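Local coordinates for tubulin-like protein CetZ2 (Haloferax volcanii, PDB 4B45) that takes part in the control of archaeal cell shape as a GTP-binding, tubulin-like cytoskeletal protein, at residues 77-82 against 112-117; 191-196 against 223-228; 250-255 against 259-264. All coordinates share one frame; numbering follows the deposited sequence.

How the contacts relate
Contact 1 lies in the GTPase domain and contacts 2 and 3 in the C-terminal half, contact 2 involving the core helix 175-196. Contacts 1 and 3 are on opposite sides of the molecule's centre, their own centres about 32 Å apart. From contact 1 to contact 2 is about 27 Å between centres, and they do not touch. None reaches the nucleotide: the side chain of L115 in contact 1 is about 12 Å from the bound GTPγS, that of L225 in contact 2 about 14 Å. Contacts 2 and 3 belong together, with centres about 13 Å apart. The backbone joins them where Y227 N lies 3.0 Å from G254 O, a probable hydrogen bond between strand 222-231 and the turn after helix 240-252.

Contact 1. Residues 77-82 against 112-117; sequences SDQTEV and APVLAK
Q79 is the first residue of 77-82 to meet the other helix, at V114, and its CA is also the one that comes nearest to 112-117, 7.2 Å from the CA of L115. Just ahead of it, D78 faces another way and takes the backbone N of G55 with OD2, which ties this helix to the chain that follows strand 50-53. The side chain of Q79 leaves the backbone with CG between N and the carbonyl carbon (chi1 54°), then runs extended toward 112-117. It crosses the side chain of V114 at about a right angle, and the end of the amide lies loosely over V114 CG1, Q79 CD being 5.0 Å away. V114 also packs on M75 and E76, one turn earlier in helix 68-85.

Helix 107-120 packs on the parallel sheet of the Rossmann-like tubulin/FtsZ GTPase domain, and helix 68-85 lies alongside it. The glycine-rich tubulin signature loop runs into the start of helix 107-120, and G106, S107 and G108 at this junction bind GTP.

Past T80 and E81, whose N atoms make no bond to the preceding turn and leave a kink, V82 N reaches back to D78 O at 3.3 Å. V82 then makes the apolar half of the contact. Its CG1 sits in the fork of L115, 3.8 Å from L115 CD1 and 3.9 Å from L115 CD2. V82 is closed in further by M75 and I54, while L115 rests on I6 and V8 of strand 3-8.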
loop_
_atom_site.group_PDB
_atom_site.type_symbol
_atom_site.label_atom_id
_atom_site.label_comp_id
_atom_site.label_asym_id
_atom_site.label_seq_id
_atom_site.Cartn_x
_atom_site.Cartn_y
_atom_site.Cartn_z
ATOM N N SER A 77 25.709 2.892 1.099
ATOM C CA SER A 77 26.937 2.097 1.047
ATOM C C SER A 77 26.681 0.690 0.541
ATOM O O SER A 77 27.534 0.097 -0.111
ATOM C CB SER A 77 27.561 1.993 2.438
ATOM O OG SER A 77 27.641 3.263 3.048
ATOM N N ASP A 78 25.506 0.158 0.860
ATOM C CA ASP A 78 25.244 -1.258 0.659
ATOM C C ASP A 78 24.190 -1.523 -0.410
ATOM O O ASP A 78 23.720 -2.657 -0.540
ATOM C CB ASP A 78 24.831 -1.913 1.983
ATOM C CG ASP A 78 25.958 -1.900 3.032
ATOM O OD1 ASP A 78 27.049 -1.369 2.739
ATOM O OD2 ASP A 78 25.754 -2.432 4.150
ATOM N N GLN A 79 23.828 -0.503 -1.187
ATOM C CA GLN A 79 22.757 -0.667 -2.178
ATOM C C GLN A 79 23.037 -1.687 -3.284
ATOM O O GLN A 79 22.099 -2.316 -3.797
ATOM C CB GLN A 79 22.318 0.669 -2.784
ATOM C CG GLN A 79 23.411 1.515 -3.380
ATOM C CD GLN A 79 22.853 2.781 -4.009
ATOM O OE1 GLN A 79 22.790 3.831 -3.366
ATOM N NE2 GLN A 79 22.429 2.684 -5.268
ATOM N N THR A 80 24.310 -1.844 -3.652
ATOM C CA THR A 80 24.695 -2.824 -4.667
ATOM C C THR A 80 24.265 -4.226 -4.234
ATOM O O THR A 80 23.626 -4.943 -4.997
ATOM C CB THR A 80 26.201 -2.780 -4.966
ATOM O OG1 THR A 80 26.585 -1.434 -5.278
ATOM C CG2 THR A 80 26.559 -3.700 -6.157
ATOM N N GLU A 81 24.576 -4.593 -2.993
ATOM C CA GLU A 81 24.135 -5.875 -2.442
ATOM C C GLU A 81 22.605 -5.992 -2.448
ATOM O O GLU A 81 22.058 -7.063 -2.712
ATOM C CB GLU A 81 24.688 -6.079 -1.019
ATOM C CG GLU A 81 26.218 -6.170 -0.928
ATOM C CD GLU A 81 26.918 -4.828 -1.130
ATOM O OE1 GLU A 81 26.222 -3.804 -1.294
ATOM O OE2 GLU A 81 28.169 -4.792 -1.128
ATOM N N VAL A 82 21.920 -4.887 -2.160
ATOM C CA VAL A 82 20.463 -4.859 -2.261
ATOM C C VAL A 82 20.000 -5.056 -3.707
ATOM O O VAL A 82 19.240 -5.989 -3.991
ATOM C CB VAL A 82 19.863 -3.561 -1.678
ATOM C CG1 VAL A 82 18.347 -3.599 -1.762
ATOM C CG2 VAL A 82 20.313 -3.369 -0.231
ATOM N N ALA A 112 14.342 3.792 2.511
ATOM C CA ALA A 112 13.319 3.706 1.467
ATOM C C ALA A 112 13.529 4.710 0.336
ATOM O O ALA A 112 13.510 4.326 -0.831
ATOM C CB ALA A 112 11.895 3.811 2.050
ATOM N N PRO A 113 13.743 6.001 0.668
ATOM C CA PRO A 113 13.886 6.972 -0.422
ATOM C C PRO A 113 15.119 6.674 -1.256
ATOM O O PRO A 113 15.093 6.805 -2.481
ATOM C CB PRO A 113 14.103 8.295 0.318
ATOM C CG PRO A 113 13.553 8.071 1.686
ATOM C CD PRO A 113 13.826 6.646 1.990
ATOM N N VAL A 114 16.198 6.289 -0.578
ATOM C CA VAL A 114 17.440 5.951 -1.247
ATOM C C VAL A 114 17.251 4.807 -2.250
ATOM O O VAL A 114 17.663 4.907 -3.400
ATOM C CB VAL A 114 18.520 5.602 -0.217
ATOM C CG1 VAL A 114 19.806 5.194 -0.906
ATOM C CG2 VAL A 114 18.747 6.794 0.702
ATOM N N LEU A 115 16.622 3.725 -1.812
ATOM C CA LEU A 115 16.377 2.593 -2.691
ATOM C C LEU A 115 15.367 2.944 -3.805
ATOM O O LEU A 115 15.508 2.511 -4.966
ATOM C CB LEU A 115 15.898 1.402 -1.863
ATOM C CG LEU A 115 15.803 0.057 -2.568
ATOM C CD1 LEU A 115 17.139 -0.260 -3.190
ATOM C CD2 LEU A 115 15.377 -1.033 -1.586
ATOM N N ALA A 116 14.363 3.745 -3.466
ATOM C CA ALA A 116 13.368 4.145 -4.461
ATOM C C ALA A 116 14.034 4.958 -5.560
ATOM O O ALA A 116 13.812 4.716 -6.744
ATOM C CB ALA A 116 12.236 4.936 -3.825
ATOM N N LYS A 117 14.863 5.915 -5.157
ATOM C CA LYS A 117 15.562 6.771 -6.106
ATOM C C LYS A 117 16.575 5.989 -6.944
ATOM O O LYS A 117 16.809 6.310 -8.103
ATOM C CB LYS A 117 16.256 7.922 -5.377
ATOM C CG LYS A 117 17.000 8.868 -6.289
ATOM C CD LYS A 117 17.652 9.989 -5.501
ATOM C CE LYS A 117 18.327 10.989 -6.431
ATOM N NZ LYS A 117 18.836 12.179 -5.689
#

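Contact 2. Residues 191-196 against 223-228; sequences GLLLAA and AALGYA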
loop_
_atom_site.group_PDB
_atom_site.type_symbol
_atom_site.label_atom_id
_atom_site.label_comp_id
_atom_site.label_asym_id
_atom_site.label_seq_id
_atom_site.Cartn_x
_atom_site.Cartn_y
_atom_site.Cartn_z
ATOM N N GLY A 191 -3.430 -6.616 -2.479
ATOM C CA GLY A 191 -3.455 -7.871 -3.211
ATOM C C GLY A 191 -4.569 -7.936 -4.249
ATOM O O GLY A 191 -4.341 -8.384 -5.376
ATOM N N LEU A 192 -5.772 -7.490 -3.873
ATOM C CA LEU A 192 -6.910 -7.513 -4.778
ATOM C C LEU A 192 -6.670 -6.531 -5.909
ATOM O O LEU A 192 -7.015 -6.798 -7.054
ATOM C CB LEU A 192 -8.213 -7.147 -4.044
ATOM C CG LEU A 192 -8.789 -8.227 -3.134
ATOM C CD1 LEU A 192 -10.014 -7.706 -2.378
ATOM C CD2 LEU A 192 -9.115 -9.502 -3.899
ATOM N N LEU A 193 -6.082 -5.384 -5.580
ATOM C CA LEU A 193 -5.755 -4.398 -6.601
ATOM C C LEU A 193 -4.769 -4.978 -7.609
ATOM O O LEU A 193 -4.921 -4.803 -8.820
ATOM C CB LEU A 193 -5.172 -3.151 -5.956
ATOM C CG LEU A 193 -4.656 -2.096 -6.928
ATOM C CD1 LEU A 193 -5.827 -1.364 -7.518
ATOM C CD2 LEU A 193 -3.695 -1.127 -6.240
ATOM N N LEU A 194 -3.761 -5.682 -7.100
ATOM C CA LEU A 194 -2.776 -6.331 -7.944
ATOM C C LEU A 194 -3.382 -7.485 -8.722
ATOM O O LEU A 194 -3.012 -7.728 -9.873
ATOM C CB LEU A 194 -1.600 -6.837 -7.094
ATOM C CG LEU A 194 -0.798 -5.790 -6.311
ATOM C CD1 LEU A 194 0.225 -6.469 -5.392
ATOM C CD2 LEU A 194 -0.107 -4.813 -7.255
ATOM N N ALA A 195 -4.316 -8.201 -8.102
ATOM C CA ALA A 195 -4.900 -9.382 -8.736
ATOM C C ALA A 195 -5.876 -9.060 -9.875
ATOM O O ALA A 195 -6.018 -9.848 -10.822
ATOM C CB ALA A 195 -5.591 -10.246 -7.700
ATOM N N ALA A 196 -6.544 -7.915 -9.778
ATOM C CA ALA A 196 -7.567 -7.525 -10.760
ATOM C C ALA A 196 -7.021 -7.541 -12.187
ATOM O O ALA A 196 -7.731 -7.886 -13.132
ATOM C CB ALA A 196 -8.120 -6.158 -10.430
ATOM N N ALA A 223 -0.979 8.539 -2.703
ATOM C CA ALA A 223 -2.159 7.793 -3.109
ATOM C C ALA A 223 -2.821 7.104 -1.920
ATOM O O ALA A 223 -2.187 6.887 -0.866
ATOM C CB ALA A 223 -1.820 6.792 -4.211
ATOM N N ALA A 224 -4.106 6.786 -2.081
ATOM C CA ALA A 224 -4.839 6.065 -1.048
ATOM C C ALA A 224 -5.642 4.946 -1.669
ATOM O O ALA A 224 -5.984 4.986 -2.859
ATOM C CB ALA A 224 -5.736 7.005 -0.251
ATOM N N LEU A 225 -5.938 3.928 -0.875
ATOM C CA LEU A 225 -6.656 2.785 -1.408
ATOM C C LEU A 225 -7.844 2.471 -0.533
ATOM O O LEU A 225 -7.677 2.106 0.618
ATOM C CB LEU A 225 -5.743 1.562 -1.527
ATOM C CG LEU A 225 -6.411 0.352 -2.205
ATOM C CD1 LEU A 225 -7.012 0.737 -3.579
ATOM C CD2 LEU A 225 -5.462 -0.849 -2.354
ATOM N N GLY A 226 -9.045 2.624 -1.083
ATOM C CA GLY A 226 -10.254 2.410 -0.319
ATOM C C GLY A 226 -10.856 1.037 -0.537
ATOM O O GLY A 226 -10.792 0.480 -1.638
ATOM N N TYR A 227 -11.463 0.493 0.512
ATOM C CA TYR A 227 -12.142 -0.791 0.409
ATOM C C TYR A 227 -13.395 -0.863 1.294
ATOM O O TYR A 227 -13.394 -0.393 2.441
ATOM C CB TYR A 227 -11.175 -1.923 0.743
ATOM C CG TYR A 227 -11.797 -3.301 0.742
ATOM C CD1 TYR A 227 -11.965 -4.002 -0.437
ATOM C CD2 TYR A 227 -12.211 -3.901 1.930
ATOM C CE1 TYR A 227 -12.535 -5.267 -0.442
ATOM C CE2 TYR A 227 -12.786 -5.158 1.937
ATOM C CZ TYR A 227 -12.948 -5.834 0.746
ATOM O OH TYR A 227 -13.507 -7.092 0.746
ATOM N N ALA A 228 -14.469 -1.423 0.739
ATOM C CA ALA A 228 -15.659 -1.773 1.523
ATOM C C ALA A 228 -16.446 -2.872 0.822
ATOM O O ALA A 228 -16.410 -2.976 -0.409
ATOM C CB ALA A 228 -16.545 -0.551 1.771
#
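L192 and Y227 touch through single atoms: L192 CD1 comes within 4.0 Å of Y227 CE1, approaching the ring obliquely. One residue on, L193 points its CD2 at L225 CD2, 4.3 Å away. L192 and L193 lie side by side on one flank of the helix, whereas L225 and Y227 are two apart on the strand and so project from the same face of it. Y227 has CG anti to its N (chi1 177°), which carries the ring out from the strand toward L192. The backbones stay well apart, with 8.9 Å between L193 CA and L225 CA.

Around this first shell, L313 of strand 309-319 touches both L192 and Y227, and L315 touches L225. R188 and R189, a turn earlier on helix 175-196, also pack against the strand's side chains. The strand is held in place by its neighbours: A223 bonds through its backbone to V160 and L162, A224 to L316. Helix 175-196 is the long core helix of the tubulin/FtsZ fold, and it also carries N183, which binds GTP.

The result is a light, fully buried apolar contact that depends on the exclusion of water, with no polar bond between the two segments to fix its orientation.

Contact 3. Residues 250-255 against 259-264; sequences AVLTGT and DASDAD
The ten-residue connection from helix 240-252 into strand 263-272 folds back on itself here, so that V251 and L252 in the last turn of the helix meet S261 just before the strand. S261 presents its hydroxyl to both: OG lies 3.5 Å from V251 CG1 and 3.6 Å from L252 CD2. The methyl groups pack against an oxygen whose polar partner is E292 OE2, to which S261 OG is hydrogen-bonded.

Further along the connection, T255 meets A260, its OG1 3.9 Å from A260 CB. That oxygen stands anti to the T255 backbone N (chi1 173°) and is hydrogen-bonded to L257 O; toward A260 it makes plain van der Waals contact with the methyl. Between these two side-chain contacts a water accepts a bond from A260 N at 3.1 Å. The same water lies 2.4 Å from V251 O, a distance too short to be taken at face value, so the bridge from helix end to turn is doubtful in detail.

D259 bonds through its OD2 to E323 N at the start of helix 323-340. D262 then centres an inverse gamma turn that leads into the strand.

Helix 279-293 closes over V251 and L252 with W288 and also supplies E292, the partner of S261. V251 also reaches V314 and A260 touches V319, both on strand 309-319, while T255 and A260 together cover A224 of strand 222-231.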
loop_
_atom_site.group_PDB
_atom_site.type_symbol
_atom_site.label_atom_id
_atom_site.label_comp_id
_atom_site.label_asym_id
_atom_site.label_seq_id
_atom_site.Cartn_x
_atom_site.Cartn_y
_atom_site.Cartn_z
ATOM N N ALA A 250 -15.951 3.130 0.658
ATOM C CA ALA A 250 -14.567 2.931 0.240
ATOM C C ALA A 250 -13.845 4.268 0.111
ATOM O O ALA A 250 -12.697 4.411 0.528
ATOM C CB ALA A 250 -14.502 2.151 -1.077
ATOM N N VAL A 251 -14.545 5.249 -0.444
ATOM C CA VAL A 251 -13.996 6.591 -0.636
ATOM C C VAL A 251 -13.992 7.431 0.647
ATOM O O VAL A 251 -13.077 8.210 0.872
ATOM C CB VAL A 251 -14.787 7.350 -1.725
ATOM C CG1 VAL A 251 -14.275 8.774 -1.878
ATOM C CG2 VAL A 251 -14.740 6.587 -3.062
ATOM N N LEU A 252 -15.011 7.276 1.491
ATOM C CA LEU A 252 -15.162 8.159 2.656
ATOM C C LEU A 252 -14.677 7.573 3.990
ATOM O O LEU A 252 -14.010 8.270 4.758
ATOM C CB LEU A 252 -16.599 8.669 2.777
ATOM C CG LEU A 252 -17.153 9.410 1.551
ATOM C CD1 LEU A 252 -18.656 9.612 1.677
ATOM C CD2 LEU A 252 -16.460 10.754 1.312
ATOM N N THR A 253 -14.997 6.311 4.274
ATOM C CA THR A 253 -14.540 5.701 5.527
ATOM C C THR A 253 -13.468 4.624 5.375
ATOM O O THR A 253 -12.663 4.421 6.279
ATOM C CB THR A 253 -15.700 5.097 6.368
ATOM O OG1 THR A 253 -16.212 3.916 5.738
ATOM C CG2 THR A 253 -16.812 6.088 6.544
ATOM N N GLY A 254 -13.459 3.922 4.252
ATOM C CA GLY A 254 -12.662 2.709 4.152
ATOM C C GLY A 254 -11.304 2.891 3.512
ATOM O O GLY A 254 -10.706 1.936 3.022
ATOM N N THR A 255 -10.813 4.123 3.520
ATOM C CA THR A 255 -9.588 4.453 2.819
ATOM C C THR A 255 -8.354 4.236 3.709
ATOM O O THR A 255 -8.408 4.422 4.925
ATOM C CB THR A 255 -9.657 5.898 2.332
ATOM O OG1 THR A 255 -8.397 6.288 1.785
ATOM C CG2 THR A 255 -10.005 6.794 3.478
ATOM N N ASP A 259 -9.551 10.950 4.864
ATOM C CA ASP A 259 -9.810 12.213 4.167
ATOM C C ASP A 259 -9.029 12.325 2.845
ATOM O O ASP A 259 -8.388 13.340 2.573
ATOM C CB ASP A 259 -9.533 13.416 5.086
ATOM C CG ASP A 259 -10.133 14.713 4.557
ATOM O OD1 ASP A 259 -11.165 14.649 3.853
ATOM O OD2 ASP A 259 -9.578 15.799 4.847
ATOM N N ALA A 260 -9.116 11.291 2.014
ATOM C CA ALA A 260 -8.379 11.261 0.750
ATOM C C ALA A 260 -9.249 11.490 -0.489
ATOM O O ALA A 260 -8.853 11.108 -1.591
ATOM C CB ALA A 260 -7.646 9.931 0.612
ATOM N N SER A 261 -10.414 12.118 -0.318
ATOM C CA SER A 261 -11.356 12.329 -1.430
ATOM C C SER A 261 -10.819 13.212 -2.543
ATOM O O SER A 261 -11.014 12.924 -3.714
ATOM C CB SER A 261 -12.668 12.950 -0.940
ATOM O OG SER A 261 -13.618 11.955 -0.630
ATOM N N ASP A 262 -10.178 14.311 -2.169
ATOM C CA ASP A 262 -9.732 15.298 -3.139
ATOM C C ASP A 262 -8.539 14.779 -3.950
ATOM O O ASP A 262 -7.391 15.060 -3.627
ATOM C CB ASP A 262 -9.393 16.599 -2.419
ATOM C CG ASP A 262 -9.032 17.716 -3.364
ATOM O OD1 ASP A 262 -9.132 17.513 -4.592
ATOM O OD2 ASP A 262 -8.649 18.803 -2.872
ATOM N N ALA A 263 -8.819 14.034 -5.013
ATOM C CA ALA A 263 -7.751 13.377 -5.757
ATOM C C ALA A 263 -7.733 13.730 -7.241
ATOM O O ALA A 263 -8.753 14.081 -7.835
ATOM C CB ALA A 263 -7.832 11.876 -5.570
ATOM N N ASP A 264 -6.554 13.627 -7.833
ATOM C CA ASP A 264 -6.369 13.954 -9.231
ATOM C C ASP A 264 -6.879 12.824 -10.128
ATOM O O ASP A 264 -7.356 13.064 -11.231
ATOM C CB ASP A 264 -4.885 14.250 -9.506
ATOM C CG ASP A 264 -4.606 14.526 -10.975
ATOM O OD1 ASP A 264 -4.965 15.625 -11.457
ATOM O OD2 ASP A 264 -4.029 13.647 -11.650
HETATM O O HOH W 1 -11.455 9.239 2.373
#